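Long-range contacts in beta-lactamase (Klebsiella pneumoniae, PDB 6KBY), which probably hydrolyses beta-lactam antibiotics to substituted beta-amino acids as a class C serine enzyme, and is captured here with adenosine monophosphate in its active-site pocket: residues 111-116 with 162-167; 156-161 with 225-230. One frame throughout, in Å; residues are numbered along the deposited sequence.

Contact 1. Residues 111-116 with 162-167; sequences VSVLNV and GLLGMI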
# COMPACT_ATOMS: atom_id res chain seq x y z
N VAL A 111 17.02 -16.70 -3.19
CA VAL A 111 15.90 -15.85 -2.84
C VAL A 111 14.94 -15.87 -4.01
O VAL A 111 15.33 -15.55 -5.14
CB VAL A 111 16.38 -14.40 -2.59
CG1 VAL A 111 15.19 -13.47 -2.37
CG2 VAL A 111 17.35 -14.33 -1.43
N SER A 112 13.67 -16.22 -3.76
CA SER A 112 12.71 -16.22 -4.86
C SER A 112 12.07 -14.85 -5.03
O SER A 112 12.09 -13.99 -4.14
CB SER A 112 11.63 -17.27 -4.63
OG SER A 112 10.84 -16.90 -3.51
N VAL A 113 11.47 -14.66 -6.20
CA VAL A 113 10.63 -13.47 -6.39
C VAL A 113 9.53 -13.43 -5.34
O VAL A 113 9.21 -12.37 -4.79
CB VAL A 113 10.10 -13.40 -7.83
CG1 VAL A 113 9.24 -12.17 -8.04
CG2 VAL A 113 11.25 -13.41 -8.82
N LEU A 114 8.94 -14.59 -5.03
CA LEU A 114 7.92 -14.65 -3.99
C LEU A 114 8.47 -14.14 -2.66
O LEU A 114 7.77 -13.40 -1.94
CB LEU A 114 7.40 -16.08 -3.84
CG LEU A 114 6.19 -16.23 -2.91
CD1 LEU A 114 4.96 -15.54 -3.48
CD2 LEU A 114 5.90 -17.69 -2.60
N ASN A 115 9.71 -14.49 -2.33
CA ASN A 115 10.30 -14.01 -1.09
C ASN A 115 10.33 -12.48 -1.05
O ASN A 115 9.95 -11.87 -0.04
CB ASN A 115 11.73 -14.54 -0.89
CG ASN A 115 11.82 -16.04 -0.58
OD1 ASN A 115 12.75 -16.70 -1.04
ND2 ASN A 115 10.91 -16.56 0.24
N VAL A 116 10.81 -11.83 -2.11
CA VAL A 116 10.82 -10.37 -2.06
C VAL A 116 9.41 -9.79 -2.09
O VAL A 116 9.18 -8.69 -1.58
CB VAL A 116 11.77 -9.71 -3.09
CG1 VAL A 116 13.22 -10.05 -2.79
CG2 VAL A 116 11.40 -10.07 -4.52
N GLY A 162 11.50 -3.02 -3.71
CA GLY A 162 12.16 -2.45 -4.87
C GLY A 162 12.51 -3.50 -5.90
O GLY A 162 12.26 -3.32 -7.10
N LEU A 163 13.09 -4.62 -5.46
CA LEU A 163 13.42 -5.70 -6.38
C LEU A 163 12.18 -6.29 -7.03
O LEU A 163 12.19 -6.61 -8.22
CB LEU A 163 14.21 -6.80 -5.67
CG LEU A 163 15.61 -6.39 -5.22
CD1 LEU A 163 16.31 -7.53 -4.50
CD2 LEU A 163 16.44 -5.91 -6.41
N LEU A 164 11.10 -6.46 -6.25
CA LEU A 164 9.86 -6.99 -6.81
C LEU A 164 9.39 -6.15 -7.99
O LEU A 164 9.09 -6.68 -9.07
CB LEU A 164 8.78 -7.05 -5.73
CG LEU A 164 7.41 -7.55 -6.18
CD1 LEU A 164 7.46 -9.05 -6.44
CD2 LEU A 164 6.34 -7.18 -5.15
N GLY A 165 9.31 -4.84 -7.80
CA GLY A 165 8.83 -3.97 -8.86
C GLY A 165 9.80 -3.88 -10.02
O GLY A 165 9.40 -3.84 -11.19
N MET A 166 11.10 -3.84 -9.72
CA MET A 166 12.12 -3.79 -10.76
C MET A 166 12.04 -5.01 -11.66
O MET A 166 12.09 -4.90 -12.89
CB MET A 166 13.49 -3.69 -10.09
CG MET A 166 14.67 -3.55 -11.03
SD MET A 166 16.23 -3.71 -10.13
CE MET A 166 16.38 -5.49 -10.08
N ILE A 167 11.92 -6.19 -11.05
CA ILE A 167 11.83 -7.43 -11.82
C ILE A 167 10.55 -7.46 -12.64
O ILE A 167 10.55 -7.85 -13.81
CB ILE A 167 11.92 -8.63 -10.86
CG1 ILE A 167 13.35 -8.77 -10.33
CG2 ILE A 167 11.48 -9.92 -11.54
CD1 ILE A 167 13.46 -9.71 -9.14
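V113 and L164 meet methyl to methyl where the short helix 113-117 comes up against helix 158-171, V113 CG1 lying 3.9 Å from L164 CD1. Their side chains cross at about a right angle. V113 CG1 is brought to the contact by standing anti to its backbone N (chi1 -180°); in L164 CG is likewise anti to N, and chi2 (72°) then turns CD1 to V113. V116 also packs on L164, its CG2 4.0 Å from L164 N and 4.2 Å from L164 CB. This is the close part of the contact, where the CA atoms of V116 and L164 are 5.9 Å apart.

Packing is looser at the two ends: V116 CG1 stays 4.3 Å from L163 CD1, and V113 CG2 keeps the same separation from I167 CD1. Y99 touches both V113 and I167, F108 touches L163, and V113, L163 and I167 are all buried. No hydrogen bond joins the segments. The polar groups lie instead at the N-terminal start of the short helix, where S112 is partly exposed and N115 buried: S112 OG accepts from N115 N at 2.9 Å and N115 OD1 accepts in return from S112 N at 2.9 Å, a nearly straight bond (172°). Such reciprocal bonding is a capping box, here starting a short helix that packs through its valines on a longer one in the helical part of the beta-lactamase fold.

Contact 2. Residues 156-161 with 225-230; sequences YSNIGT and NEAYGI. With AMP (adenosine monophosphate), chain B.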
# COMPACT_ATOMS: atom_id res chain seq x y z
N TYR A 156 9.95 -6.82 7.05
CA TYR A 156 9.37 -5.84 6.15
C TYR A 156 10.49 -5.03 5.51
O TYR A 156 11.40 -4.56 6.20
CB TYR A 156 8.44 -4.95 6.98
CG TYR A 156 7.63 -3.95 6.21
CD1 TYR A 156 6.47 -4.32 5.55
CD2 TYR A 156 7.99 -2.61 6.20
CE1 TYR A 156 5.71 -3.39 4.87
CE2 TYR A 156 7.24 -1.68 5.51
CZ TYR A 156 6.10 -2.08 4.84
OH TYR A 156 5.34 -1.17 4.15
N SER A 157 10.46 -4.88 4.18
CA SER A 157 11.64 -4.37 3.48
C SER A 157 11.28 -3.47 2.31
O SER A 157 10.62 -3.91 1.36
CB SER A 157 12.52 -5.52 2.99
OG SER A 157 13.64 -5.02 2.28
N ASN A 158 11.79 -2.24 2.35
CA ASN A 158 11.72 -1.39 1.16
C ASN A 158 12.60 -1.93 0.04
O ASN A 158 12.25 -1.79 -1.14
CB ASN A 158 12.13 0.03 1.51
CG ASN A 158 11.14 0.67 2.46
OD1 ASN A 158 9.99 0.88 2.10
ND2 ASN A 158 11.55 0.87 3.70
N ILE A 159 13.73 -2.54 0.38
CA ILE A 159 14.65 -3.03 -0.64
C ILE A 159 14.03 -4.19 -1.40
O ILE A 159 14.04 -4.23 -2.64
CB ILE A 159 16.00 -3.45 -0.03
CG1 ILE A 159 16.56 -2.38 0.91
CG2 ILE A 159 16.99 -3.78 -1.14
CD1 ILE A 159 17.87 -2.79 1.59
N GLY A 160 13.50 -5.18 -0.67
CA GLY A 160 12.85 -6.30 -1.34
C GLY A 160 11.71 -5.87 -2.23
O GLY A 160 11.56 -6.36 -3.35
N THR A 161 10.90 -4.91 -1.77
CA THR A 161 9.82 -4.38 -2.60
C THR A 161 10.38 -3.73 -3.85
O THR A 161 9.81 -3.86 -4.94
CB THR A 161 8.98 -3.37 -1.83
OG1 THR A 161 8.59 -3.92 -0.57
CG2 THR A 161 7.75 -2.99 -2.62
N ASN A 225 10.45 4.54 -6.05
CA ASN A 225 9.12 4.52 -6.65
C ASN A 225 8.37 3.26 -6.26
O ASN A 225 7.17 3.31 -5.92
CB ASN A 225 9.22 4.62 -8.17
CG ASN A 225 9.39 6.04 -8.65
OD1 ASN A 225 9.00 6.99 -7.98
ND2 ASN A 225 9.97 6.19 -9.83
N GLU A 226 9.06 2.12 -6.31
CA GLU A 226 8.46 0.83 -5.98
C GLU A 226 7.97 0.79 -4.54
O GLU A 226 6.90 0.25 -4.26
CB GLU A 226 9.52 -0.26 -6.15
CG GLU A 226 9.87 -0.63 -7.58
CD GLU A 226 10.94 0.22 -8.24
OE1 GLU A 226 11.27 1.34 -7.77
OE2 GLU A 226 11.47 -0.26 -9.27
N ALA A 227 8.76 1.34 -3.61
CA ALA A 227 8.50 1.18 -2.19
C ALA A 227 7.63 2.27 -1.60
O ALA A 227 6.88 1.99 -0.65
CB ALA A 227 9.82 1.10 -1.42
N TYR A 228 7.70 3.50 -2.13
CA TYR A 228 7.03 4.61 -1.44
C TYR A 228 6.69 5.79 -2.34
O TYR A 228 6.43 6.87 -1.80
CB TYR A 228 7.88 5.09 -0.24
CG TYR A 228 9.31 5.47 -0.59
CD1 TYR A 228 9.61 6.69 -1.21
CD2 TYR A 228 10.37 4.61 -0.34
CE1 TYR A 228 10.92 7.04 -1.56
CE2 TYR A 228 11.69 4.95 -0.67
CZ TYR A 228 11.96 6.16 -1.29
OH TYR A 228 13.25 6.51 -1.65
N GLY A 229 6.64 5.64 -3.66
CA GLY A 229 6.58 6.81 -4.53
C GLY A 229 5.22 7.39 -4.90
O GLY A 229 5.20 8.47 -5.49
N ILE A 230 4.10 6.73 -4.60
CA ILE A 230 2.82 7.15 -5.16
C ILE A 230 2.28 8.39 -4.45
O ILE A 230 2.28 8.48 -3.21
CB ILE A 230 1.80 6.00 -5.09
CG1 ILE A 230 2.22 4.84 -6.01
CG2 ILE A 230 0.39 6.49 -5.42
CD1 ILE A 230 1.98 5.08 -7.49
P AMP B . 5.89 2.37 4.47
O1P AMP B . 5.08 3.62 4.45
O2P AMP B . 5.65 1.38 5.58
O5' AMP B . 7.43 2.71 4.38
C5' AMP B . 7.90 3.64 3.41
C4' AMP B . 8.34 4.94 4.03
O4' AMP B . 9.55 4.73 4.81
C3' AMP B . 8.71 6.04 3.06
O3' AMP B . 7.58 6.76 2.58
C2' AMP B . 9.69 6.89 3.85
O2' AMP B . 9.00 7.72 4.78
C1' AMP B . 10.43 5.81 4.63
N9 AMP B . 11.62 5.32 3.90
C8 AMP B . 11.76 4.09 3.36
N7 AMP B . 12.96 3.96 2.75
C5 AMP B . 13.61 5.13 2.89
C6 AMP B . 14.93 5.67 2.49
N6 AMP B . 15.80 4.92 1.79
N1 AMP B . 15.22 6.95 2.84
C2 AMP B . 14.35 7.71 3.53
N3 AMP B . 13.14 7.28 3.93
C4 AMP B . 12.72 6.03 3.65
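N158 and A227 make the closest approach between the two segments, an apolar methyl against an amide: A227 CB sits 3.5 Å from N158 OD1. The rest of the van der Waals contact lies one turn further along helix 158-171, where T161 CG2 approaches the carbonyl oxygen of E226 at 3.7 Å. The methyl of T161 is anti to the backbone N, which turns it to the other segment, whereas E226 offers CB and CG to the carbonyl oxygen of T161 before its chain bends away at chi2 (86°).

No hydrogen bond crosses between the segments; each is held by bonds within itself and to its surroundings. S157 caps the helix, its OG accepting from G160 N in an almost straight bond (178°), and its carbonyl oxygen takes both T161 N and T161 OG1, the hydroxyl at 2.8 Å. That second bond fixes the rotation of the threonine. The amide of N158 is likewise gripped at both ends, OD1 by K74 NZ and ND2 by L125 O, while Y228 OH bonds to E221 N.

The nucleotide lies against both segments. Y156 OH lies 2.9 Å from AMP O2P and also bonds to K321. The N158 amide makes a van der Waals approach to the base, ND2 3.2 Å and CG 3.6 Å from AMP C8. Y228 CB lies 3.3 Å from AMP O3' beside the ribose, and the CD2/CE2 side of its ring runs on to the adenine, CE2 3.8 Å from AMP N7.

Y156 and N158 match the Y-x-N element of class C enzymes, and S71 with K74 the SxxK element. S71 is the covalent attachment point of AMP, which is also hydrogen-bonded to S71 N and S324 O; K74, bonded to N158 OD1 and A227 O, thus ties both segments to the element that carries this serine.

Helix 158-171 serves both contacts, whose centres are 11 Å apart: N158 at its start, with Y156 two residues before it, faces the nucleotide, while residues 162-167 carry contact 1. The two touch directly where V116 CB meets the carbonyl oxygen of G160 at 3.4 Å and where E226 CG packs on G162 O and on G165 CA, at 3.6 and 3.7 Å. Contact 2 lies in the pocket itself, N158 being about 5 Å from S71, side chain to side chain. Contact 1 is further back: the side chain of L164 is about 12 Å from that of S71, and that of L163 about 13 Å from the nucleotide.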